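Local coordinates for CELL WALL surface anchor family protein (PDB 2WW8) that serves as the adhesin of the pneumococcal pilus and probably mediates attachment of the bacterium to host cells, at residues Ser190-Gln195 with Gly205-Val210; Leu175-Tyr180 with Asp712-Lys717; Lys816-Phe821 with Ser833-Asp838; Ser757-His762 with Arg800-Ser805. All coordinates share one frame; numbering follows the deposited sequence.

Interaction 1 (Ser190-Gln195 with Gly205-Val210); sequences SKRIYQ and GIELTV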
# COMPACT_ATOMS: atom_id res chain seq x y z
N SER A 190 5.00 6.76 -3.85
CA SER A 190 5.40 5.68 -2.95
C SER A 190 6.64 5.00 -3.46
O SER A 190 6.86 4.91 -4.65
CB SER A 190 4.27 4.66 -2.69
OG SER A 190 4.12 3.76 -3.79
N LYS A 191 7.45 4.50 -2.53
CA LYS A 191 8.65 3.73 -2.84
C LYS A 191 8.88 2.72 -1.74
O LYS A 191 8.82 3.04 -0.53
CB LYS A 191 9.86 4.64 -2.93
CG LYS A 191 11.09 3.82 -3.42
CD LYS A 191 12.20 4.74 -3.93
CE LYS A 191 13.41 3.87 -4.19
NZ LYS A 191 14.58 4.76 -4.34
N ARG A 192 9.13 1.46 -2.10
CA ARG A 192 9.39 0.44 -1.08
C ARG A 192 10.13 -0.75 -1.68
O ARG A 192 10.14 -0.94 -2.89
CB ARG A 192 8.07 -0.04 -0.43
CG ARG A 192 7.13 -0.77 -1.40
CD ARG A 192 6.09 -1.56 -0.66
NE ARG A 192 5.16 -2.15 -1.64
CZ ARG A 192 4.36 -3.18 -1.41
NH1 ARG A 192 4.35 -3.71 -0.20
NH2 ARG A 192 3.56 -3.68 -2.37
N ILE A 193 10.72 -1.57 -0.82
CA ILE A 193 11.09 -2.93 -1.22
C ILE A 193 9.75 -3.66 -1.11
O ILE A 193 9.11 -3.61 -0.05
CB ILE A 193 12.19 -3.51 -0.26
CG1 ILE A 193 13.54 -2.79 -0.44
CG2 ILE A 193 12.40 -5.02 -0.52
CD1 ILE A 193 14.42 -2.89 0.79
N TYR A 194 9.28 -4.29 -2.19
CA TYR A 194 8.01 -5.03 -2.10
C TYR A 194 8.18 -6.56 -2.07
O TYR A 194 7.23 -7.32 -1.85
CB TYR A 194 7.05 -4.67 -3.24
CG TYR A 194 7.45 -5.25 -4.58
CD1 TYR A 194 8.51 -4.72 -5.31
CD2 TYR A 194 6.75 -6.33 -5.11
CE1 TYR A 194 8.86 -5.25 -6.55
CE2 TYR A 194 7.07 -6.90 -6.31
CZ TYR A 194 8.11 -6.34 -7.02
OH TYR A 194 8.40 -6.90 -8.23
N GLN A 195 9.40 -7.00 -2.32
CA GLN A 195 9.73 -8.40 -2.16
C GLN A 195 11.23 -8.61 -2.02
O GLN A 195 12.03 -7.83 -2.54
CB GLN A 195 9.18 -9.28 -3.29
CG GLN A 195 9.73 -8.99 -4.69
CD GLN A 195 9.11 -9.91 -5.77
OE1 GLN A 195 8.07 -10.52 -5.55
NE2 GLN A 195 9.77 -10.01 -6.91
N GLY A 205 13.26 -6.77 -4.87
CA GLY A 205 12.43 -6.01 -5.80
C GLY A 205 11.99 -4.66 -5.24
O GLY A 205 11.59 -4.60 -4.06
N ILE A 206 12.04 -3.62 -6.07
CA ILE A 206 11.72 -2.27 -5.69
C ILE A 206 10.47 -1.86 -6.47
O ILE A 206 10.36 -2.15 -7.66
CB ILE A 206 12.85 -1.28 -6.05
CG1 ILE A 206 14.19 -1.74 -5.46
CG2 ILE A 206 12.54 0.06 -5.43
CD1 ILE A 206 14.18 -1.79 -3.96
N GLU A 207 9.56 -1.16 -5.80
CA GLU A 207 8.33 -0.64 -6.40
C GLU A 207 8.19 0.85 -6.10
O GLU A 207 8.30 1.24 -4.93
CB GLU A 207 7.13 -1.39 -5.80
CG GLU A 207 5.75 -0.85 -6.21
CD GLU A 207 4.71 -1.26 -5.17
OE1 GLU A 207 4.51 -0.54 -4.13
OE2 GLU A 207 4.13 -2.34 -5.44
N LEU A 208 7.85 1.65 -7.12
CA LEU A 208 7.53 3.09 -7.06
C LEU A 208 6.15 3.22 -7.66
O LEU A 208 5.86 2.55 -8.64
CB LEU A 208 8.51 3.94 -7.89
CG LEU A 208 9.88 4.26 -7.27
CD1 LEU A 208 10.77 3.02 -7.18
CD2 LEU A 208 10.54 5.41 -8.06
N THR A 209 5.31 4.05 -7.03
CA THR A 209 4.02 4.38 -7.61
C THR A 209 3.82 5.90 -7.55
O THR A 209 4.46 6.57 -6.73
CB THR A 209 2.84 3.68 -6.92
OG1 THR A 209 2.53 4.30 -5.66
CG2 THR A 209 3.04 2.18 -6.74
N VAL A 210 2.95 6.40 -8.43
CA VAL A 210 2.60 7.81 -8.49
C VAL A 210 1.12 7.83 -8.87
O VAL A 210 0.71 7.11 -9.77
CB VAL A 210 3.42 8.58 -9.54
CG1 VAL A 210 2.92 10.03 -9.59
CG2 VAL A 210 4.92 8.60 -9.13
O HOH W 1 5.66 1.68 -3.80

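Interaction 2 (Leu175-Tyr180 with Asp712-Lys717); sequences LNPNPY and DFPIPK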
# COMPACT_ATOMS: atom_id res chain seq x y z
N LEU A 175 15.08 -2.49 5.40
CA LEU A 175 14.18 -1.48 6.01
C LEU A 175 13.40 -0.72 4.94
O LEU A 175 13.96 -0.31 3.90
CB LEU A 175 14.92 -0.44 6.88
CG LEU A 175 15.91 -1.00 7.93
CD1 LEU A 175 16.81 0.08 8.51
CD2 LEU A 175 15.22 -1.77 9.06
N ASN A 176 12.11 -0.53 5.22
CA ASN A 176 11.25 0.27 4.40
C ASN A 176 10.85 1.52 5.19
O ASN A 176 10.77 1.49 6.42
CB ASN A 176 9.97 -0.49 4.03
CG ASN A 176 10.08 -1.20 2.68
OD1 ASN A 176 10.91 -0.85 1.82
ND2 ASN A 176 9.24 -2.22 2.49
N PRO A 177 10.58 2.60 4.45
CA PRO A 177 9.91 3.74 5.05
C PRO A 177 8.53 3.30 5.49
O PRO A 177 7.92 2.42 4.86
CB PRO A 177 9.70 4.71 3.88
CG PRO A 177 10.04 3.94 2.64
CD PRO A 177 10.94 2.80 3.03
N ASN A 178 8.04 3.99 6.52
CA ASN A 178 6.69 3.78 6.98
C ASN A 178 5.98 5.05 7.44
O ASN A 178 6.47 5.70 8.37
CB ASN A 178 6.69 2.75 8.12
CG ASN A 178 5.29 2.33 8.51
OD1 ASN A 178 4.53 1.82 7.69
ND2 ASN A 178 4.93 2.55 9.78
N PRO A 179 4.84 5.39 6.82
CA PRO A 179 4.35 4.70 5.61
C PRO A 179 5.21 4.89 4.37
O PRO A 179 5.99 5.84 4.31
CB PRO A 179 2.95 5.30 5.39
CG PRO A 179 2.93 6.53 6.08
CD PRO A 179 3.83 6.34 7.32
N TYR A 180 5.02 4.01 3.38
CA TYR A 180 5.89 3.97 2.24
C TYR A 180 5.19 4.83 1.19
O TYR A 180 5.82 5.23 0.23
CB TYR A 180 6.22 2.54 1.77
CG TYR A 180 5.09 1.73 1.15
CD1 TYR A 180 4.28 0.91 1.94
CD2 TYR A 180 4.85 1.80 -0.23
CE1 TYR A 180 3.25 0.15 1.37
CE2 TYR A 180 3.78 1.10 -0.83
CZ TYR A 180 3.00 0.27 -0.01
OH TYR A 180 1.99 -0.43 -0.59
N ASP A 712 10.09 14.58 -3.14
CA ASP A 712 10.88 13.42 -2.77
C ASP A 712 10.03 12.17 -2.50
O ASP A 712 9.00 12.23 -1.86
CB ASP A 712 11.75 13.71 -1.53
CG ASP A 712 12.91 14.62 -1.87
OD1 ASP A 712 13.82 14.10 -2.55
OD2 ASP A 712 12.88 15.85 -1.56
N PHE A 713 10.53 11.04 -2.98
CA PHE A 713 10.07 9.72 -2.55
C PHE A 713 10.80 9.29 -1.26
O PHE A 713 11.99 9.62 -1.06
CB PHE A 713 10.48 8.68 -3.64
CG PHE A 713 9.61 8.71 -4.86
CD1 PHE A 713 9.86 9.60 -5.90
CD2 PHE A 713 8.63 7.73 -5.02
CE1 PHE A 713 9.05 9.57 -7.05
CE2 PHE A 713 7.83 7.68 -6.14
CZ PHE A 713 8.05 8.60 -7.16
N PRO A 714 10.15 8.47 -0.43
CA PRO A 714 10.89 7.97 0.74
C PRO A 714 11.85 6.82 0.33
O PRO A 714 11.67 6.29 -0.76
CB PRO A 714 9.77 7.45 1.64
CG PRO A 714 8.70 7.01 0.68
CD PRO A 714 8.76 7.97 -0.49
N ILE A 715 12.87 6.46 1.13
CA ILE A 715 13.97 5.58 0.67
C ILE A 715 14.25 4.34 1.57
O ILE A 715 14.59 4.51 2.74
CB ILE A 715 15.32 6.36 0.57
CG1 ILE A 715 15.15 7.74 -0.09
CG2 ILE A 715 16.32 5.57 -0.25
CD1 ILE A 715 14.94 7.57 -1.55
N PRO A 716 14.16 3.11 1.03
CA PRO A 716 14.50 1.87 1.73
C PRO A 716 16.02 1.69 1.88
O PRO A 716 16.80 2.39 1.22
CB PRO A 716 14.02 0.78 0.75
CG PRO A 716 12.93 1.49 -0.08
CD PRO A 716 13.61 2.81 -0.32
N LYS A 717 16.39 0.74 2.74
CA LYS A 717 17.81 0.49 3.03
C LYS A 717 18.03 -1.01 3.05
O LYS A 717 17.12 -1.74 3.45
CB LYS A 717 18.21 1.01 4.42
CG LYS A 717 18.24 2.53 4.48
CD LYS A 717 16.97 3.10 5.06
CE LYS A 717 17.19 4.58 5.39
NZ LYS A 717 16.75 5.45 4.22

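Interaction 3 (Lys816-Phe821 with Ser833-Asp838); sequences KPIVAF and SIVPQD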
# COMPACT_ATOMS: atom_id res chain seq x y z
N LYS A 816 74.28 -55.32 28.53
CA LYS A 816 74.00 -54.70 29.82
C LYS A 816 73.06 -53.48 29.64
O LYS A 816 73.26 -52.72 28.69
CB LYS A 816 75.31 -54.29 30.54
CG LYS A 816 76.29 -55.41 30.98
CD LYS A 816 75.70 -56.38 32.02
CE LYS A 816 76.63 -57.60 32.24
NZ LYS A 816 75.82 -58.84 32.31
N PRO A 817 72.07 -53.27 30.53
CA PRO A 817 71.29 -52.03 30.50
C PRO A 817 72.18 -50.80 30.80
O PRO A 817 73.00 -50.84 31.71
CB PRO A 817 70.28 -52.21 31.65
CG PRO A 817 70.94 -53.17 32.61
CD PRO A 817 71.85 -54.05 31.77
N ILE A 818 72.06 -49.73 30.02
CA ILE A 818 72.87 -48.52 30.24
C ILE A 818 72.02 -47.31 30.67
O ILE A 818 72.22 -46.75 31.76
CB ILE A 818 73.73 -48.16 29.02
CG1 ILE A 818 74.49 -49.39 28.51
CG2 ILE A 818 74.72 -47.01 29.35
CD1 ILE A 818 75.47 -49.92 29.54
N VAL A 819 71.05 -46.95 29.83
CA VAL A 819 70.27 -45.74 30.07
C VAL A 819 68.78 -46.04 29.96
O VAL A 819 68.35 -46.83 29.09
CB VAL A 819 70.53 -44.63 29.01
CG1 VAL A 819 69.84 -43.32 29.43
CG2 VAL A 819 72.02 -44.38 28.79
N ALA A 820 68.02 -45.40 30.85
CA ALA A 820 66.55 -45.36 30.79
C ALA A 820 66.10 -43.95 30.46
O ALA A 820 66.73 -42.96 30.89
CB ALA A 820 65.92 -45.79 32.11
N PHE A 821 65.01 -43.85 29.71
CA PHE A 821 64.39 -42.53 29.51
C PHE A 821 62.96 -42.76 29.04
O PHE A 821 62.61 -43.90 28.73
CB PHE A 821 65.16 -41.66 28.51
CG PHE A 821 65.26 -42.27 27.12
CD1 PHE A 821 66.37 -43.03 26.76
CD2 PHE A 821 64.25 -42.08 26.17
CE1 PHE A 821 66.47 -43.59 25.47
CE2 PHE A 821 64.34 -42.63 24.90
CZ PHE A 821 65.45 -43.37 24.54
N SER A 833 70.64 -43.20 34.38
CA SER A 833 71.57 -44.33 34.22
C SER A 833 70.93 -45.56 34.84
O SER A 833 70.39 -45.50 35.95
CB SER A 833 72.90 -44.04 34.93
OG SER A 833 73.72 -45.20 34.97
N ILE A 834 70.98 -46.70 34.16
CA ILE A 834 70.58 -47.95 34.80
C ILE A 834 71.73 -48.96 34.73
O ILE A 834 71.50 -50.16 34.76
CB ILE A 834 69.29 -48.51 34.16
CG1 ILE A 834 69.42 -48.52 32.64
CG2 ILE A 834 68.07 -47.73 34.70
CD1 ILE A 834 68.34 -49.39 31.99
N VAL A 835 72.97 -48.50 34.61
CA VAL A 835 74.14 -49.38 34.58
C VAL A 835 74.18 -50.16 35.89
O VAL A 835 74.14 -49.56 36.97
CB VAL A 835 75.46 -48.60 34.36
CG1 VAL A 835 76.68 -49.55 34.28
CG2 VAL A 835 75.39 -47.78 33.07
N PRO A 836 74.24 -51.50 35.81
CA PRO A 836 74.46 -52.24 37.06
C PRO A 836 75.80 -51.91 37.76
O PRO A 836 76.78 -51.51 37.12
CB PRO A 836 74.42 -53.71 36.60
CG PRO A 836 73.69 -53.71 35.33
CD PRO A 836 74.03 -52.40 34.66
N GLN A 837 75.82 -52.09 39.08
CA GLN A 837 77.00 -51.90 39.91
C GLN A 837 78.23 -52.60 39.32
O GLN A 837 78.15 -53.75 38.86
CB GLN A 837 76.71 -52.46 41.32
CG GLN A 837 77.72 -52.06 42.43
CD GLN A 837 78.09 -50.57 42.37
OE1 GLN A 837 77.21 -49.70 42.28
NE2 GLN A 837 79.40 -50.27 42.44
N ASP A 838 79.36 -51.89 39.28
CA ASP A 838 80.63 -52.51 38.81
C ASP A 838 80.79 -52.81 37.32
O ASP A 838 81.86 -53.30 36.93
CB ASP A 838 80.92 -53.82 39.55
CG ASP A 838 81.27 -53.60 41.00
OD1 ASP A 838 81.87 -52.54 41.31
OD2 ASP A 838 80.93 -54.50 41.83

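Interaction 4 (Ser757-His762 with Arg800-Ser805); sequences SLQKQH and RLFENS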
# COMPACT_ATOMS: atom_id res chain seq x y z
N SER A 757 71.38 -51.83 21.45
CA SER A 757 70.02 -52.10 21.02
C SER A 757 69.12 -51.26 21.89
O SER A 757 69.26 -51.25 23.11
CB SER A 757 69.70 -53.59 21.17
OG SER A 757 70.42 -54.34 20.21
N LEU A 758 68.18 -50.55 21.26
CA LEU A 758 67.17 -49.75 21.96
C LEU A 758 65.92 -50.58 22.24
O LEU A 758 65.27 -51.03 21.30
CB LEU A 758 66.82 -48.49 21.15
CG LEU A 758 65.93 -47.42 21.79
CD1 LEU A 758 66.24 -47.08 23.26
CD2 LEU A 758 65.92 -46.14 20.91
N GLN A 759 65.59 -50.80 23.51
CA GLN A 759 64.38 -51.55 23.86
C GLN A 759 63.23 -50.63 24.24
O GLN A 759 63.46 -49.52 24.73
CB GLN A 759 64.63 -52.51 25.02
CG GLN A 759 65.80 -53.46 24.79
CD GLN A 759 65.46 -54.59 23.85
OE1 GLN A 759 65.66 -54.52 22.63
NE2 GLN A 759 64.89 -55.64 24.42
N LYS A 760 62.00 -51.09 24.00
CA LYS A 760 60.80 -50.35 24.38
C LYS A 760 59.94 -51.18 25.31
O LYS A 760 59.86 -52.40 25.14
CB LYS A 760 59.98 -49.92 23.16
CG LYS A 760 59.01 -48.79 23.48
CD LYS A 760 58.29 -48.26 22.25
CE LYS A 760 57.18 -47.27 22.63
NZ LYS A 760 56.26 -47.77 23.70
N GLN A 761 59.33 -50.54 26.30
CA GLN A 761 58.43 -51.21 27.22
C GLN A 761 57.23 -51.75 26.43
O GLN A 761 56.70 -51.07 25.55
CB GLN A 761 57.99 -50.25 28.33
CG GLN A 761 57.12 -50.83 29.45
CD GLN A 761 56.74 -49.78 30.48
OE1 GLN A 761 56.31 -48.68 30.13
NE2 GLN A 761 56.91 -50.10 31.76
N HIS A 762 56.84 -53.00 26.70
CA HIS A 762 55.66 -53.58 26.05
C HIS A 762 54.39 -52.91 26.58
O HIS A 762 54.24 -52.74 27.80
CB HIS A 762 55.62 -55.11 26.21
CG HIS A 762 54.46 -55.76 25.52
ND1 HIS A 762 53.50 -56.50 26.19
CD2 HIS A 762 54.09 -55.77 24.21
CE1 HIS A 762 52.60 -56.94 25.33
NE2 HIS A 762 52.93 -56.50 24.12
N ARG A 800 64.80 -48.38 27.18
CA ARG A 800 66.03 -48.86 27.82
C ARG A 800 67.06 -49.15 26.73
O ARG A 800 66.80 -49.99 25.86
CB ARG A 800 65.80 -50.15 28.63
CG ARG A 800 65.13 -49.95 29.97
CD ARG A 800 64.82 -51.28 30.66
NE ARG A 800 64.14 -51.04 31.93
CZ ARG A 800 63.76 -51.99 32.80
NH1 ARG A 800 64.00 -53.27 32.57
NH2 ARG A 800 63.14 -51.65 33.92
N LEU A 801 68.19 -48.43 26.78
CA LEU A 801 69.26 -48.65 25.81
C LEU A 801 70.26 -49.67 26.40
O LEU A 801 70.71 -49.53 27.55
CB LEU A 801 69.93 -47.33 25.41
CG LEU A 801 71.21 -47.48 24.57
CD1 LEU A 801 70.98 -47.78 23.10
CD2 LEU A 801 71.95 -46.19 24.70
N PHE A 802 70.55 -50.73 25.65
CA PHE A 802 71.45 -51.78 26.12
C PHE A 802 72.71 -51.70 25.28
O PHE A 802 72.62 -51.52 24.05
CB PHE A 802 70.86 -53.19 25.95
CG PHE A 802 69.83 -53.57 26.98
CD1 PHE A 802 68.57 -52.96 26.99
CD2 PHE A 802 70.10 -54.56 27.92
CE1 PHE A 802 67.58 -53.31 27.96
CE2 PHE A 802 69.12 -54.93 28.89
CZ PHE A 802 67.85 -54.30 28.92
N GLU A 803 73.85 -51.87 25.96
CA GLU A 803 75.11 -52.12 25.25
C GLU A 803 75.27 -53.59 24.93
O GLU A 803 75.40 -54.43 25.84
CB GLU A 803 76.32 -51.62 26.06
CG GLU A 803 77.68 -51.90 25.44
CD GLU A 803 78.73 -50.88 25.86
OE1 GLU A 803 78.42 -49.97 26.67
OE2 GLU A 803 79.87 -50.99 25.36
N ASN A 804 75.28 -53.97 23.66
CA ASN A 804 75.40 -55.42 23.40
C ASN A 804 76.87 -55.82 23.51
O ASN A 804 77.18 -56.86 24.10
CB ASN A 804 74.80 -55.84 22.06
CG ASN A 804 73.33 -55.46 21.93
OD1 ASN A 804 72.97 -54.55 21.17
ND2 ASN A 804 72.47 -56.14 22.68
N SER A 805 77.76 -54.98 22.96
CA SER A 805 79.18 -55.27 23.03
C SER A 805 80.04 -53.99 22.99
O SER A 805 79.75 -53.05 22.25
CB SER A 805 79.58 -56.24 21.91
OG SER A 805 79.64 -55.61 20.64

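Interaction 1 (Ser190-Gln195 with Gly205-Val210)
A beta hairpin with a beta bulge joins strands 187-196 and 203-218 here, and it carries Lys191, whose NZ is covalently linked to CG of Asn695: an intramolecular isopeptide bond of the kind that staples Ig-like pilin domains. The strands run antiparallel, their axes 4.6 Å apart at closest. Ser190 pairs with Thr209 and Arg192 with Glu207 through two backbone hydrogen bonds each; the register then slips by one residue between Ile193 and Gln195, so that Tyr194 N reaches Gly205 O and Gly205 N reaches Gln195 O. Lys191, with CG anti to the backbone N and the chain extended beyond it, runs alongside Leu208, its CG 3.9 Å from Leu208 CD1, and NZ is also hydrogen-bonded to Thr698. On this face Ile193 CG1 meets Ile206 CD1 at 3.7 Å. The other face is polar. Arg192 and Glu207 lie side by side, NE donating to OE1 from above the carboxylate plane at 3.0 Å, with guanidinium and carboxylate turned 46° apart; the NH2 to OE2 bond is weak. Tyr194 CB covers one face of the guanidinium, and its ring lies against Gly205, which leaves no room for a side chain there. One water accepts from Ser190 OG and donates to both Glu207 O and Glu207 OE1, while Ser190 OG stands 2.5 Å from Thr209 OG1.

Interaction 2 (Leu175-Tyr180 with Asp712-Lys717)
Three prolines set the shape of this contact between strand 171-184 and the 712-717 connection. The rings of Pro177 and Pro714 cross at about a right angle, with Pro177 CB 3.5 Å from Pro714 CB, and each ring's CB is directed toward the opposite segment. Pro177 also reaches the next proline along: its CD lies 3.9 Å from Pro716 CG, so one ring touches both Pro714 and Pro716. Beyond this, Pro714 CG packs on the carbonyl oxygen of Tyr180 at 3.4 Å, whereas the tyrosine ring leads away toward Arg192 and Glu207. Asn176 crosses Pro716 obliquely and lays OD1 3.6 Å from Pro716 CG; the same oxygen accepts a hydrogen bond from Ile193 N, which ties the amide to the adjoining strand. Ordinary strand pairing is confined to one end. Leu175 and Lys717 form an antiparallel hydrogen-bonded pair, Leu175 N to Lys717 O and Lys717 N to Leu175 O, both 2.9 Å and both in the plane of the accepting carbonyl. Their side chains leave on the same side of the sheet. The lysine then bends away at chi2 (97°) and folds back over its own segment, so that NZ donates to Ile715 O at 2.8 Å while also forming a salt bridge with Asp693. A short bridge that gives way to proline packing, between residues more than 500 positions apart, is consistent with an Ig-like pilin domain that draws strands from distant parts of the chain, with the intervening residues forming other domains.

Interaction 3 (Lys816-Phe821 with Ser833-Asp838)
The main backbone bond between 816-821 and 833-838 runs from Ile834 N to Ile818 O, 2.7 Å long and fairly straight at 165° but from well above the carbonyl plane. Two CA-H...O contacts support it, Val835 CA to Pro817 O and Ser833 CA to Ile818 O. Within its own segment Ser833, OG anti to the backbone N, weakly accepts from Val835 N.

Apolar packing supplies the rest. Ile834 holds CG1 in the crowded position between backbone N and carbonyl carbon (chi1 49°), which swings CD1 over Pro817 CB at 3.4 Å, tighter than usual van der Waals contact; its other branch, CG2, meets Ala820 CB at 3.9 Å. Pro836 crosses Pro817 obliquely, CD against CG at 3.8 Å. Ile818 and Val835 point the same way side by side, touching through their CG2 methyls at 3.9 Å.

Strand pairing also changes here: Val819 and Ser833 are a non-hydrogen-bonded antiparallel pair, the last before the chain departs into the loop toward strand 841-846. Ile818 and Val819 both face Leu801 on the other neighbouring strand, a classic beta bulge at the start of an edge hairpin in a prealbumin-like, CNA_B-type domain.

Interaction 4 (Ser757-His762 with Arg800-Ser805)
Strands 755-761 and 797-805 lie 4.7 Å apart at their closest and pair antiparallel in the prealbumin-like domain. The close-knit part is the backbone and the Ser757 end. Ser757 and Phe802 exchange two hydrogen bonds of 2.9 Å, each in the plane of its accepting carbonyl, and Gln759 and Arg800 exchange two more. Ser757 OG, anti to the carbonyl carbon (chi1 -70°), donates to Asn804 OD1 at 2.7 Å along a lone pair; Asn804 gets there at a classic bulge where it and Ser805 both face Val755. The serine oxygen also accepts from Asn780 N, while Asn804 ND2 bonds to Asn815 OD1.

The leucine pair is looser: the side chains of buried Leu758 and Leu801, a non-hydrogen-bonded pair, approach only to 4.3 Å, Leu758 CD1 to Leu801 CB. On the opposite, partly exposed face Gln759 bends at chi2 and brings CG 3.6 Å from Phe802 CD1, its amide nearly perpendicular to the ring and its OE1 hydrogen-bonded to Gln779. The long arm of Arg800 extends away from Gln759.

Cohesion thus rests on main-chain bonds and on one buried hydroxyl that both donates and accepts, fixing its rotation; apolar contact between the two segments is confined mainly to Gln759 CG on the Phe802 ring.

From the N terminus, segment 175-180 opens interaction 2, which closes only at 712-717. Interaction 1 is nested inside that span as a local hairpin, 190-195 returning at 205-210. The two touch, since strands 171-184 and 187-196 are sheet neighbours, and the late 712-717 segment packs beside the early hairpin. Further on, interaction 4 closes a loop from 757-762 to 800-805 before interaction 3 opens at 816-821 and closes at 833-838. These are in series, neither nested nor crossed, and join through neighbouring strands 797-805 and 816-824 in one prealbumin-like domain. Interactions 1 and 3 have centres about 89 Å apart in the elongated chain.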